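Long-range contacts in mutT/nudix family protein (Listeria innocua, PDB 3I9X), which probably acts as a hydrolase of the Nudix family, this chain being the piece of the longer protein that carries the Nudix domain: residues A[44-49]-A[147-152]; A[49-54]-A[141-146]; A[97-102]-A[123-128]; A[104-109]-A[117-122]. One frame throughout, in Å; residues are numbered along the deposited sequence.

Contact 1 (A[44-49]-A[147-152])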
loop_
_atom_site.group_PDB
_atom_site.type_symbol
_atom_site.label_atom_id
_atom_site.label_comp_id
_atom_site.label_asym_id
_atom_site.label_seq_id
_atom_site.Cartn_x
_atom_site.Cartn_y
_atom_site.Cartn_z
ATOM N N PRO A 44 1.027 -30.081 10.927
ATOM C CA PRO A 44 1.413 -28.656 10.988
ATOM C C PRO A 44 0.441 -27.775 10.229
ATOM O O PRO A 44 0.292 -27.909 9.017
ATOM C CB PRO A 44 2.808 -28.601 10.357
ATOM C CG PRO A 44 3.048 -29.973 9.702
ATOM C CD PRO A 44 2.051 -30.939 10.290
ATOM N N THR A 45 -0.226 -26.882 10.959
ATOM C CA THR A 45 -1.294 -26.068 10.380
ATOM C C THR A 45 -1.084 -24.566 10.678
ATOM O O THR A 45 -0.689 -24.169 11.786
ATOM C CB THR A 45 -2.689 -26.568 10.882
ATOM O OG1 THR A 45 -2.824 -27.960 10.562
ATOM C CG2 THR A 45 -3.870 -25.772 10.244
ATOM N N LEU A 46 -1.338 -23.762 9.657
ATOM C CA LEU A 46 -1.224 -22.310 9.735
ATOM C C LEU A 46 -2.322 -21.825 10.647
ATOM O O LEU A 46 -3.472 -22.172 10.437
ATOM C CB LEU A 46 -1.405 -21.696 8.347
ATOM C CG LEU A 46 -1.035 -20.200 8.261
ATOM C CD1 LEU A 46 0.496 -20.055 8.311
ATOM C CD2 LEU A 46 -1.597 -19.543 6.993
ATOM N N HIS A 47 -1.948 -21.094 11.691
ATOM C CA HIS A 47 -2.905 -20.451 12.603
ATOM C C HIS A 47 -2.785 -18.935 12.563
ATOM O O HIS A 47 -1.689 -18.395 12.323
ATOM C CB HIS A 47 -2.646 -20.892 14.048
ATOM C CG HIS A 47 -3.082 -22.287 14.360
ATOM N ND1 HIS A 47 -2.635 -23.385 13.652
ATOM C CD2 HIS A 47 -3.939 -22.764 15.302
ATOM C CE1 HIS A 47 -3.190 -24.476 14.156
ATOM N NE2 HIS A 47 -3.980 -24.130 15.161
ATOM N N ILE A 48 -3.888 -18.246 12.898
ATOM C CA ILE A 48 -3.930 -16.796 12.966
ATOM C C ILE A 48 -4.459 -16.278 14.311
ATOM O O ILE A 48 -5.407 -16.853 14.875
ATOM C CB ILE A 48 -4.726 -16.233 11.774
ATOM C CG1 ILE A 48 -4.757 -14.731 11.825
ATOM C CG2 ILE A 48 -6.184 -16.809 11.711
ATOM C CD1 ILE A 48 -5.293 -14.062 10.575
ATOM N N LEU A 49 -3.820 -15.221 14.842
ATOM C CA LEU A 49 -4.318 -14.518 16.019
ATOM C C LEU A 49 -5.376 -13.460 15.663
ATOM O O LEU A 49 -5.146 -12.535 14.872
ATOM C CB LEU A 49 -3.213 -13.818 16.792
ATOM C CG LEU A 49 -3.599 -13.444 18.223
ATOM C CD1 LEU A 49 -3.561 -14.662 19.181
ATOM C CD2 LEU A 49 -2.689 -12.312 18.826
ATOM N N PHE A 147 -6.554 -19.211 15.852
ATOM C CA PHE A 147 -7.406 -20.082 15.035
ATOM C C PHE A 147 -6.633 -20.715 13.883
ATOM O O PHE A 147 -5.881 -20.023 13.189
ATOM C CB PHE A 147 -8.601 -19.306 14.402
ATOM C CG PHE A 147 -9.576 -18.727 15.401
ATOM C CD1 PHE A 147 -10.659 -19.480 15.863
ATOM C CD2 PHE A 147 -9.407 -17.443 15.891
ATOM C CE1 PHE A 147 -11.546 -18.949 16.793
ATOM C CE2 PHE A 147 -10.298 -16.897 16.799
ATOM C CZ PHE A 147 -11.367 -17.650 17.261
ATOM N N PRO A 148 -6.920 -21.994 13.596
ATOM C CA PRO A 148 -6.485 -22.554 12.331
ATOM C C PRO A 148 -7.067 -21.677 11.264
ATOM O O PRO A 148 -8.126 -21.093 11.480
ATOM C CB PRO A 148 -7.118 -23.955 12.296
ATOM C CG PRO A 148 -7.604 -24.236 13.655
ATOM C CD PRO A 148 -7.823 -22.909 14.338
ATOM N N MET A 149 -6.394 -21.534 10.142
ATOM C CA MET A 149 -6.783 -20.464 9.236
ATOM C C MET A 149 -8.086 -20.820 8.562
ATOM O O MET A 149 -8.906 -19.945 8.318
ATOM C CB MET A 149 -5.695 -20.114 8.218
ATOM C CG MET A 149 -6.141 -19.123 7.139
ATOM S SD MET A 149 -6.250 -17.383 7.627
ATOM C CE MET A 149 -4.461 -16.970 7.441
ATOM N N THR A 150 -8.322 -22.108 8.321
ATOM C CA THR A 150 -9.568 -22.520 7.674
ATOM C C THR A 150 -10.800 -22.242 8.559
ATOM O O THR A 150 -11.821 -21.835 8.044
ATOM C CB THR A 150 -9.527 -23.986 7.200
ATOM O OG1 THR A 150 -9.417 -24.852 8.333
ATOM C CG2 THR A 150 -8.354 -24.207 6.232
ATOM N N GLU A 151 -10.677 -22.424 9.871
ATOM C CA GLU A 151 -11.699 -22.028 10.854
ATOM C C GLU A 151 -11.858 -20.486 10.957
ATOM O O GLU A 151 -12.993 -19.966 11.032
ATOM C CB GLU A 151 -11.342 -22.614 12.226
ATOM C CG GLU A 151 -12.421 -22.443 13.323
ATOM C CD GLU A 151 -12.014 -22.982 14.706
ATOM O OE1 GLU A 151 -12.592 -22.502 15.737
ATOM O OE2 GLU A 151 -11.137 -23.885 14.760
ATOM N N ALA A 152 -10.733 -19.765 10.937
ATOM C CA ALA A 152 -10.764 -18.299 10.992
ATOM C C ALA A 152 -11.543 -17.736 9.822
ATOM O O ALA A 152 -12.291 -16.772 9.975
ATOM C CB ALA A 152 -9.367 -17.704 11.049
#

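Contact 2 (A[49-54]-A[141-146])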
loop_
_atom_site.group_PDB
_atom_site.type_symbol
_atom_site.label_atom_id
_atom_site.label_comp_id
_atom_site.label_asym_id
_atom_site.label_seq_id
_atom_site.Cartn_x
_atom_site.Cartn_y
_atom_site.Cartn_z
ATOM N N LEU A 49 -3.820 -15.221 14.842
ATOM C CA LEU A 49 -4.318 -14.518 16.019
ATOM C C LEU A 49 -5.376 -13.460 15.663
ATOM O O LEU A 49 -5.146 -12.535 14.872
ATOM C CB LEU A 49 -3.213 -13.818 16.792
ATOM C CG LEU A 49 -3.599 -13.444 18.223
ATOM C CD1 LEU A 49 -3.561 -14.662 19.181
ATOM C CD2 LEU A 49 -2.689 -12.312 18.826
ATOM N N LEU A 50 -6.529 -13.553 16.309
ATOM C CA LEU A 50 -7.601 -12.595 16.076
ATOM C C LEU A 50 -8.198 -12.142 17.384
ATOM O O LEU A 50 -8.112 -12.851 18.384
ATOM C CB LEU A 50 -8.668 -13.201 15.210
ATOM C CG LEU A 50 -8.309 -13.634 13.813
ATOM C CD1 LEU A 50 -9.529 -14.466 13.202
ATOM C CD2 LEU A 50 -7.939 -12.457 12.949
ATOM N N ILE A 51 -8.789 -10.946 17.342
ATOM C CA ILE A 51 -9.258 -10.258 18.512
ATOM C C ILE A 51 -10.747 -9.871 18.316
ATOM O O ILE A 51 -11.141 -9.158 17.369
ATOM C CB ILE A 51 -8.418 -9.008 18.772
ATOM C CG1 ILE A 51 -6.909 -9.368 18.886
ATOM C CG2 ILE A 51 -8.913 -8.263 20.027
ATOM C CD1 ILE A 51 -6.024 -8.162 19.174
ATOM N N LYS A 52 -11.593 -10.349 19.216
ATOM C CA LYS A 52 -13.046 -10.078 19.053
ATOM C C LYS A 52 -13.315 -8.651 19.478
ATOM O O LYS A 52 -12.889 -8.239 20.546
ATOM C CB LYS A 52 -13.836 -11.043 19.888
ATOM C CG LYS A 52 -15.360 -11.011 19.726
ATOM C CD LYS A 52 -15.972 -11.903 20.797
ATOM C CE LYS A 52 -16.837 -13.003 20.213
ATOM N NZ LYS A 52 -17.083 -14.058 21.238
ATOM N N ARG A 53 -13.981 -7.883 18.629
ATOM C CA ARG A 53 -14.391 -6.529 19.025
ATOM C C ARG A 53 -15.424 -6.570 20.156
ATOM O O ARG A 53 -16.338 -7.384 20.144
ATOM C CB ARG A 53 -14.951 -5.760 17.851
ATOM C CG ARG A 53 -13.863 -5.399 16.798
ATOM C CD ARG A 53 -14.461 -4.618 15.663
ATOM N NE ARG A 53 -15.069 -3.359 16.110
ATOM C CZ ARG A 53 -14.402 -2.245 16.409
ATOM N NH1 ARG A 53 -13.080 -2.176 16.301
ATOM N NH2 ARG A 53 -15.065 -1.184 16.814
ATOM N N SER A 54 -15.216 -5.714 21.136
ATOM C CA SER A 54 -16.175 -5.494 22.208
ATOM C C SER A 54 -17.606 -5.279 21.687
ATOM O O SER A 54 -17.816 -4.701 20.619
ATOM C CB SER A 54 -15.739 -4.281 23.066
ATOM O OG SER A 54 -16.669 -4.042 24.122
ATOM N N ALA A 141 -8.507 -13.720 27.438
ATOM C CA ALA A 141 -8.731 -15.006 26.760
ATOM C C ALA A 141 -10.042 -15.169 25.956
ATOM O O ALA A 141 -10.025 -15.760 24.858
ATOM C CB ALA A 141 -8.601 -16.166 27.803
ATOM N N ALA A 142 -11.167 -14.687 26.509
ATOM C CA ALA A 142 -12.489 -14.768 25.825
ATOM C C ALA A 142 -12.540 -13.912 24.534
ATOM O O ALA A 142 -13.319 -14.174 23.606
ATOM C CB ALA A 142 -13.616 -14.332 26.807
ATOM N N GLU A 143 -11.664 -12.905 24.532
ATOM C CA GLU A 143 -11.554 -11.833 23.581
ATOM C C GLU A 143 -10.521 -12.184 22.448
ATOM O O GLU A 143 -10.617 -11.669 21.340
ATOM C CB GLU A 143 -11.045 -10.647 24.419
ATOM C CG GLU A 143 -11.224 -9.253 23.890
ATOM C CD GLU A 143 -10.282 -8.223 24.598
ATOM O OE1 GLU A 143 -9.630 -7.423 23.882
ATOM O OE2 GLU A 143 -10.186 -8.233 25.862
ATOM N N ILE A 144 -9.555 -13.072 22.742
ATOM C CA ILE A 144 -8.447 -13.398 21.821
ATOM C C ILE A 144 -8.364 -14.865 21.498
ATOM O O ILE A 144 -8.319 -15.681 22.392
ATOM C CB ILE A 144 -7.104 -12.996 22.439
ATOM C CG1 ILE A 144 -7.179 -11.521 22.857
ATOM C CG2 ILE A 144 -5.952 -13.283 21.454
ATOM C CD1 ILE A 144 -5.895 -10.948 23.349
ATOM N N GLY A 145 -8.315 -15.218 20.214
ATOM C CA GLY A 145 -8.160 -16.605 19.822
ATOM C C GLY A 145 -7.047 -16.847 18.808
ATOM O O GLY A 145 -6.725 -15.986 17.984
ATOM N N LEU A 146 -6.460 -18.042 18.877
ATOM C CA LEU A 146 -5.484 -18.489 17.905
ATOM C C LEU A 146 -6.147 -19.559 17.075
ATOM O O LEU A 146 -6.312 -20.686 17.551
ATOM C CB LEU A 146 -4.243 -18.985 18.626
ATOM C CG LEU A 146 -3.019 -19.373 17.807
ATOM C CD1 LEU A 146 -2.449 -18.247 16.815
ATOM C CD2 LEU A 146 -1.947 -19.833 18.831
#

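Contact 3 (A[97-102]-A[123-128])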
loop_
_atom_site.group_PDB
_atom_site.type_symbol
_atom_site.label_atom_id
_atom_site.label_comp_id
_atom_site.label_asym_id
_atom_site.label_seq_id
_atom_site.Cartn_x
_atom_site.Cartn_y
_atom_site.Cartn_z
ATOM N N THR A 97 9.832 -8.434 18.896
ATOM C CA THR A 97 10.660 -7.259 18.656
ATOM C C THR A 97 11.578 -7.341 17.424
ATOM O O THR A 97 11.916 -6.329 16.809
ATOM C CB THR A 97 11.515 -6.983 19.929
ATOM O OG1 THR A 97 11.446 -5.584 20.246
ATOM C CG2 THR A 97 12.986 -7.440 19.770
ATOM N N ASP A 98 12.001 -8.535 17.046
ATOM C CA ASP A 98 12.935 -8.637 15.933
ATOM C C ASP A 98 12.238 -9.333 14.769
ATOM O O ASP A 98 12.829 -10.231 14.153
ATOM C CB ASP A 98 14.191 -9.424 16.384
ATOM N N ILE A 99 10.983 -8.925 14.482
ATOM C CA ILE A 99 10.127 -9.628 13.506
ATOM C C ILE A 99 9.879 -8.789 12.262
ATOM O O ILE A 99 9.228 -7.753 12.321
ATOM C CB ILE A 99 8.753 -10.061 14.116
ATOM C CG1 ILE A 99 8.960 -10.945 15.352
ATOM C CG2 ILE A 99 7.937 -10.840 13.092
ATOM C CD1 ILE A 99 9.667 -12.320 15.053
ATOM N N PRO A 100 10.409 -9.242 11.125
ATOM C CA PRO A 100 10.069 -8.555 9.887
ATOM C C PRO A 100 8.620 -8.816 9.495
ATOM O O PRO A 100 8.137 -9.943 9.542
ATOM C CB PRO A 100 11.047 -9.139 8.855
ATOM C CG PRO A 100 12.129 -9.819 9.660
ATOM C CD PRO A 100 11.410 -10.297 10.900
ATOM N N LEU A 101 7.971 -7.719 9.165
ATOM C CA LEU A 101 6.593 -7.629 8.762
ATOM C C LEU A 101 6.595 -7.512 7.251
ATOM O O LEU A 101 7.300 -6.640 6.710
ATOM C CB LEU A 101 6.002 -6.370 9.374
ATOM C CG LEU A 101 5.830 -6.371 10.909
ATOM C CD1 LEU A 101 5.358 -5.019 11.332
ATOM C CD2 LEU A 101 4.818 -7.422 11.350
ATOM N N ILE A 102 5.885 -8.424 6.580
ATOM C CA ILE A 102 5.826 -8.464 5.135
ATOM C C ILE A 102 4.560 -7.701 4.636
ATOM O O ILE A 102 3.444 -8.030 4.998
ATOM C CB ILE A 102 5.786 -9.918 4.646
ATOM C CG1 ILE A 102 6.944 -10.728 5.279
ATOM C CG2 ILE A 102 5.725 -10.000 3.057
ATOM C CD1 ILE A 102 8.353 -10.089 5.088
ATOM N N PHE A 123 -0.055 -5.991 6.608
ATOM C CA PHE A 123 1.188 -6.718 6.698
ATOM C C PHE A 123 0.874 -8.122 7.205
ATOM O O PHE A 123 -0.124 -8.297 7.944
ATOM C CB PHE A 123 2.109 -6.070 7.732
ATOM C CG PHE A 123 2.540 -4.639 7.408
ATOM C CD1 PHE A 123 3.777 -4.379 6.787
ATOM C CD2 PHE A 123 1.775 -3.561 7.829
ATOM C CE1 PHE A 123 4.200 -3.081 6.515
ATOM C CE2 PHE A 123 2.185 -2.244 7.575
ATOM C CZ PHE A 123 3.395 -2.005 6.904
ATOM N N TYR A 124 1.708 -9.105 6.864
ATOM C CA TYR A 124 1.724 -10.352 7.635
ATOM C C TYR A 124 3.044 -10.627 8.328
ATOM O O TYR A 124 4.068 -10.112 7.943
ATOM C CB TYR A 124 1.367 -11.549 6.783
ATOM C CG TYR A 124 2.374 -12.053 5.750
ATOM C CD1 TYR A 124 3.410 -12.900 6.100
ATOM C CD2 TYR A 124 2.196 -11.767 4.413
ATOM C CE1 TYR A 124 4.268 -13.427 5.125
ATOM C CE2 TYR A 124 3.049 -12.265 3.432
ATOM C CZ TYR A 124 4.079 -13.097 3.790
ATOM O OH TYR A 124 4.915 -13.570 2.792
ATOM N N ALA A 125 2.994 -11.464 9.344
ATOM C CA ALA A 125 4.188 -11.952 10.021
ATOM C C ALA A 125 3.975 -13.420 10.374
ATOM O O ALA A 125 2.835 -13.854 10.632
ATOM C CB ALA A 125 4.450 -11.144 11.283
ATOM N N ILE A 126 5.078 -14.171 10.386
ATOM C CA ILE A 126 5.104 -15.556 10.832
ATOM C C ILE A 126 5.971 -15.648 12.079
ATOM O O ILE A 126 7.170 -15.460 12.023
ATOM C CB ILE A 126 5.603 -16.479 9.740
ATOM C CG1 ILE A 126 4.695 -16.372 8.526
ATOM C CG2 ILE A 126 5.649 -17.961 10.216
ATOM C CD1 ILE A 126 5.370 -16.763 7.260
ATOM N N VAL A 127 5.357 -15.891 13.230
ATOM C CA VAL A 127 6.086 -15.856 14.484
ATOM C C VAL A 127 6.016 -17.235 15.126
ATOM O O VAL A 127 5.289 -18.092 14.646
ATOM C CB VAL A 127 5.559 -14.736 15.378
ATOM C CG1 VAL A 127 5.461 -13.431 14.563
ATOM C CG2 VAL A 127 4.195 -15.104 15.968
ATOM N N PRO A 128 6.855 -17.483 16.148
ATOM C CA PRO A 128 6.771 -18.743 16.848
ATOM C C PRO A 128 5.460 -18.815 17.614
ATOM O O PRO A 128 4.949 -17.788 18.071
ATOM C CB PRO A 128 7.998 -18.725 17.797
ATOM C CG PRO A 128 8.969 -17.763 17.157
ATOM C CD PRO A 128 8.018 -16.691 16.607
HETATM O O HOH W 1 7.374 -12.741 9.294
#

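Contact 4 (A[104-109]-A[117-122])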
loop_
_atom_site.group_PDB
_atom_site.type_symbol
_atom_site.label_atom_id
_atom_site.label_comp_id
_atom_site.label_asym_id
_atom_site.label_seq_id
_atom_site.Cartn_x
_atom_site.Cartn_y
_atom_site.Cartn_z
ATOM N N PHE A 104 1.508 -6.855 2.385
ATOM C CA PHE A 104 0.862 -7.624 1.325
ATOM C C PHE A 104 -0.253 -6.927 0.632
ATOM O O PHE A 104 -0.720 -7.420 -0.401
ATOM C CB PHE A 104 0.419 -9.036 1.768
ATOM C CG PHE A 104 -0.738 -9.036 2.700
ATOM C CD1 PHE A 104 -2.009 -9.191 2.225
ATOM C CD2 PHE A 104 -0.558 -8.868 4.035
ATOM C CE1 PHE A 104 -3.067 -9.163 3.066
ATOM C CE2 PHE A 104 -1.669 -8.871 4.920
ATOM C CZ PHE A 104 -2.894 -9.019 4.429
ATOM N N GLY A 105 -0.733 -5.836 1.191
ATOM C CA GLY A 105 -1.538 -4.933 0.363
ATOM C C GLY A 105 -1.962 -3.630 0.992
ATOM O O GLY A 105 -1.465 -3.211 2.056
ATOM N N VAL A 106 -2.841 -2.968 0.263
ATOM C CA VAL A 106 -3.577 -1.813 0.744
ATOM C C VAL A 106 -5.058 -2.204 0.593
ATOM O O VAL A 106 -5.433 -2.832 -0.376
ATOM C CB VAL A 106 -3.180 -0.561 -0.043
ATOM C CG1 VAL A 106 -3.878 0.617 0.463
ATOM C CG2 VAL A 106 -1.661 -0.333 0.108
ATOM N N PHE A 107 -5.857 -1.901 1.592
ATOM C CA PHE A 107 -7.280 -2.142 1.547
ATOM C C PHE A 107 -7.889 -0.779 1.640
ATOM O O PHE A 107 -7.762 -0.128 2.650
ATOM C CB PHE A 107 -7.694 -3.102 2.656
ATOM C CG PHE A 107 -7.200 -4.462 2.402
ATOM C CD1 PHE A 107 -7.996 -5.386 1.734
ATOM C CD2 PHE A 107 -5.889 -4.764 2.669
ATOM C CE1 PHE A 107 -7.479 -6.646 1.419
ATOM C CE2 PHE A 107 -5.361 -6.004 2.356
ATOM C CZ PHE A 107 -6.160 -6.944 1.745
ATOM N N ASP A 108 -8.413 -0.323 0.513
ATOM C CA ASP A 108 -8.892 1.038 0.361
ATOM C C ASP A 108 -10.291 1.107 -0.287
ATOM O O ASP A 108 -10.790 2.180 -0.521
ATOM C CB ASP A 108 -7.869 1.862 -0.436
ATOM C CG ASP A 108 -7.619 1.312 -1.831
ATOM O OD1 ASP A 108 -8.156 0.256 -2.165
ATOM O OD2 ASP A 108 -6.836 1.919 -2.595
ATOM N N LYS A 109 -10.912 -0.042 -0.536
ATOM C CA LYS A 109 -12.212 -0.126 -1.182
ATOM C C LYS A 109 -13.244 0.758 -0.484
ATOM O O LYS A 109 -13.393 0.710 0.746
ATOM C CB LYS A 109 -12.699 -1.576 -1.239
ATOM N N TRP A 117 -13.768 7.090 5.624
ATOM C CA TRP A 117 -12.826 6.779 4.522
ATOM C C TRP A 117 -11.493 6.353 5.167
ATOM O O TRP A 117 -10.684 7.213 5.566
ATOM C CB TRP A 117 -12.672 8.017 3.617
ATOM C CG TRP A 117 -11.776 7.870 2.422
ATOM C CD1 TRP A 117 -11.267 6.727 1.911
ATOM C CD2 TRP A 117 -11.348 8.929 1.556
ATOM N NE1 TRP A 117 -10.517 7.007 0.790
ATOM C CE2 TRP A 117 -10.556 8.355 0.554
ATOM C CE3 TRP A 117 -11.571 10.309 1.533
ATOM C CZ2 TRP A 117 -9.989 9.110 -0.478
ATOM C CZ3 TRP A 117 -10.992 11.071 0.515
ATOM C CH2 TRP A 117 -10.213 10.471 -0.473
ATOM N N ILE A 118 -11.315 5.045 5.387
ATOM C CA ILE A 118 -10.125 4.592 6.146
ATOM C C ILE A 118 -9.337 3.654 5.248
ATOM O O ILE A 118 -9.898 2.740 4.639
ATOM C CB ILE A 118 -10.500 3.968 7.524
ATOM C CG1 ILE A 118 -11.152 5.028 8.424
ATOM C CG2 ILE A 118 -9.275 3.450 8.251
ATOM C CD1 ILE A 118 -12.038 4.450 9.496
ATOM N N ILE A 119 -8.059 3.961 5.099
ATOM C CA ILE A 119 -7.170 3.226 4.222
ATOM C C ILE A 119 -6.298 2.366 5.120
ATOM O O ILE A 119 -5.694 2.879 6.096
ATOM C CB ILE A 119 -6.305 4.194 3.422
ATOM C CG1 ILE A 119 -7.196 5.043 2.488
ATOM C CG2 ILE A 119 -5.237 3.459 2.623
ATOM C CD1 ILE A 119 -6.708 6.507 2.397
ATOM N N SER A 120 -6.309 1.058 4.846
ATOM C CA SER A 120 -5.511 0.103 5.596
ATOM C C SER A 120 -4.289 -0.387 4.835
ATOM O O SER A 120 -4.417 -0.897 3.751
ATOM C CB SER A 120 -6.351 -1.117 5.964
ATOM O OG SER A 120 -5.493 -2.191 6.278
ATOM N N ARG A 121 -3.126 -0.285 5.458
ATOM C CA ARG A 121 -1.904 -0.897 5.002
ATOM C C ARG A 121 -1.738 -2.237 5.741
ATOM O O ARG A 121 -1.637 -2.306 6.967
ATOM C CB ARG A 121 -0.744 0.073 5.259
ATOM C CG ARG A 121 0.697 -0.358 4.826
ATOM C CD ARG A 121 0.722 -1.077 3.597
ATOM N NE ARG A 121 2.027 -1.090 2.960
ATOM C CZ ARG A 121 2.300 -1.769 1.844
ATOM N NH1 ARG A 121 1.369 -2.507 1.254
ATOM N NH2 ARG A 121 3.518 -1.693 1.300
ATOM N N ALA A 122 -1.750 -3.322 4.994
ATOM C CA ALA A 122 -1.781 -4.631 5.612
ATOM C C ALA A 122 -0.439 -5.361 5.520
ATOM O O ALA A 122 0.250 -5.303 4.495
ATOM C CB ALA A 122 -2.867 -5.422 5.012
HETATM O O HOH W 2 -10.112 4.944 -1.442
#

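Contact 1 (A[44-49]-A[147-152])
Phe147 O takes the N-H of Ile48 at 2.7 Å, a nearly straight bond whose donor is tilted 21° from the carbonyl plane, and the same oxygen also lies 3.1 Å from His47 CA in a CA-H...O contact. Phe147 N answers by donating to Ile48 O, which closes the antiparallel hydrogen-bonded pair of Ile48 and Phe147. Pro148 ends the strand and is at once the N-cap of helix 149-152, and Met149 N still reaches back to Leu46 O, though only weakly. Strand 144-148 thus joins the Nudix-fold sheet along strand 43-52 and turns straight into a helix. Over one face of the imidazole of His47 sits Pro148 CA, 3.9 Å from the ring centroid and 9° off its normal, a CH-pi contact; the pyrrolidine lies near the NE2-CD2 side, CG by NE2 and CD by CD2. The ring's rotation is fixed by His47 ND1, which donates in the ring plane to Thr45 O at 2.8 Å. The branch methyl CG2 of Ile48 presses on Ala152 CB at 3.4 Å, tighter than usual for two carbons, with Met149 SD at 4.1 Å. The Met149 chain, bent at chi2 and chi3, brings CE against Leu46 CD2. Leu165 and Phe169 of helix 161-177 pack on these apolar groups, and Trp69 meets the Phe147 ring edge-to-face.

Contact 2 (A[49-54]-A[141-146])
Leu49 CD1 rests on Ile144 CG2 at 3.6 Å, the closest apolar approach between the two segments, and the two side chains cross obliquely. CG of Leu49 is anti to the backbone N (chi1 -162°), and chi2 of 77° then carries CD1 over the neighbouring strand, 3.6 Å from Gly145 O; CD1 more loosely meets Leu146 CB. Leu146 returns the contact from its own end, CD1 lying 3.9 Å from Leu49 N. Further along, Ile51 lies side by side with Glu143 of the preceding turn, pointing the same way, the methyl CG2 of Ile51 4.0 Å from Glu143 OE1. Beneath these side chains the backbones form an antiparallel ladder, strand 49-52 against strand 144-146 at 155° between their directions. Leu50 and Gly145 are the hydrogen-bonded pair, each N-H giving to the other's carbonyl at 3.0 Å, and Lys52 N adds a nearly straight bond to Glu143 O at 2.7 Å. Leu49-Leu146 and Ile51-Ile144 flank that pair as non-hydrogen-bonded pairs. This ladder attaches strand 144-148 to strand 43-52 within the mixed sheet of the Nudix fold. Gly145 sets no side chain opposite Leu50, which packs on Trp69 and Val71 of strand 69-75, on Leu155, and on Phe147 and Ala152. On the face of Leu49 and Ile144, helix 129-137 supplies the second shell: Arg135 touches Ile144, while Leu132 and Glu133 touch Leu146. Glu143 OE2 lies close to Asp140 OD1, two like charges side by side.

Contact 3 (A[97-102]-A[123-128])
Ile102 and Tyr124 form an antiparallel hydrogen-bonded pair, with Ile102 N giving to Tyr124 O and Tyr124 N to Ile102 O, both at 2.8 Å. On one face of this pair Ile102 lies over the Tyr124 ring: CB stands above its centre, 3.7 Å from the centroid and 10° off the normal, a CH-pi contact. CG1 reaches out over CE1, while CG2 covers CE2 and CZ and comes within 3.7 Å of the phenol OH. The ring can lie beneath the isoleucine because Tyr124 CG sits between the backbone N and the carbonyl carbon (chi1 72°). Leu101 works from the other face, CD2 against Ala125 CB at 3.7 Å and CB beside Phe123 CD1. Ile99 CG2 divides itself between Ala125 CB and Val127 CG1, each 3.9 Å away. Water 1 bridges the spreading backbones, donating to Pro100 O and accepting from Ile126 N. Here the loop after helix 82-94 enters strand 102-107, beside strand 118-126 of the Nudix sheet. Leu90 packs on Ile99 and Ala86 on both Leu101 and Phe123, so the helix covers the Leu101 side; Ile172 of helix 161-177 meets Tyr124. Direct amide bonds therefore fix the register at Ile102, whereas towards Ile99 the junction depends on methyl packing and one water, which meets the polar needs of a carbonyl and an amide.

Contact 4 (A[104-109]-A[117-122])
The Phe104 ring carries Ala122 CB over one face, 4.0 Å from the centroid and 30° off the normal, so the methyl sits nearer the CE2-CZ side, with CZ at 3.6 Å. Phe107 approaches the same methyl obliquely through CE2 at 3.7 Å, and Ser120 O lies at its ring edge. Ala122 CB is thus shared by two phenylalanines; Phe104 CG, turned in between its own N and C (chi1 71°), starts that ring back toward the partner strand. The Arg121 guanidinium meets Gly105 O at its edge: NH1 donates at 3.0 Å with the oxygen 3° out of the guanidinium plane. Arg121 NH1 and Ala122 N reach Gly105 O from opposite faces of its carbonyl plane. Strands 102-107 and 118-126 form an antiparallel hairpin of the Nudix sheet, with Phe107 and Ser120 a hydrogen-bonded pair. Phe104 and Gly105 both face Ala122 in a classic beta bulge; Phe104 N bonds Ala122 O at 2.9 Å, Gly105 N only weakly. Val106 CG1 packs beside Ile119 CG2 on the face turned to the second subunit, whose Val106 meets Val106 and whose Tyr28 meets Ile119; Asp108 OD2 bonds Tyr28 OH and Ala82 N there. With two donors on Gly105 O, the arginine probably reinforces the polarisation of this bulge carbonyl; Phe104 and Phe107 pack against helix 161-177, while Val106 and Ile119 contribute to the dimer interface.

Overall arrangement
Contacts 1 and 2 are successive lengths of one ladder, strand 43-52 against strand 144-148; they share Leu49 and touch through Leu146 and Leu50. Contacts 3 and 4 likewise share strand 118-126, meeting where the Phe104 ring lies against Phe123 O and Tyr124 N. Contact 3 is mostly buried, while the other three are partly buried. The two pairs belong to one sheet but keep apart: contacts 1 and 4 lie on opposite sides of the chain's centre, their own centres about 22 Å apart. Chemistry follows place: contact 1 passes from strand to helix, contact 2 is largely regular ladder, contacts 3 and 4 each include a bridging water, and contact 4 alone touches the second subunit.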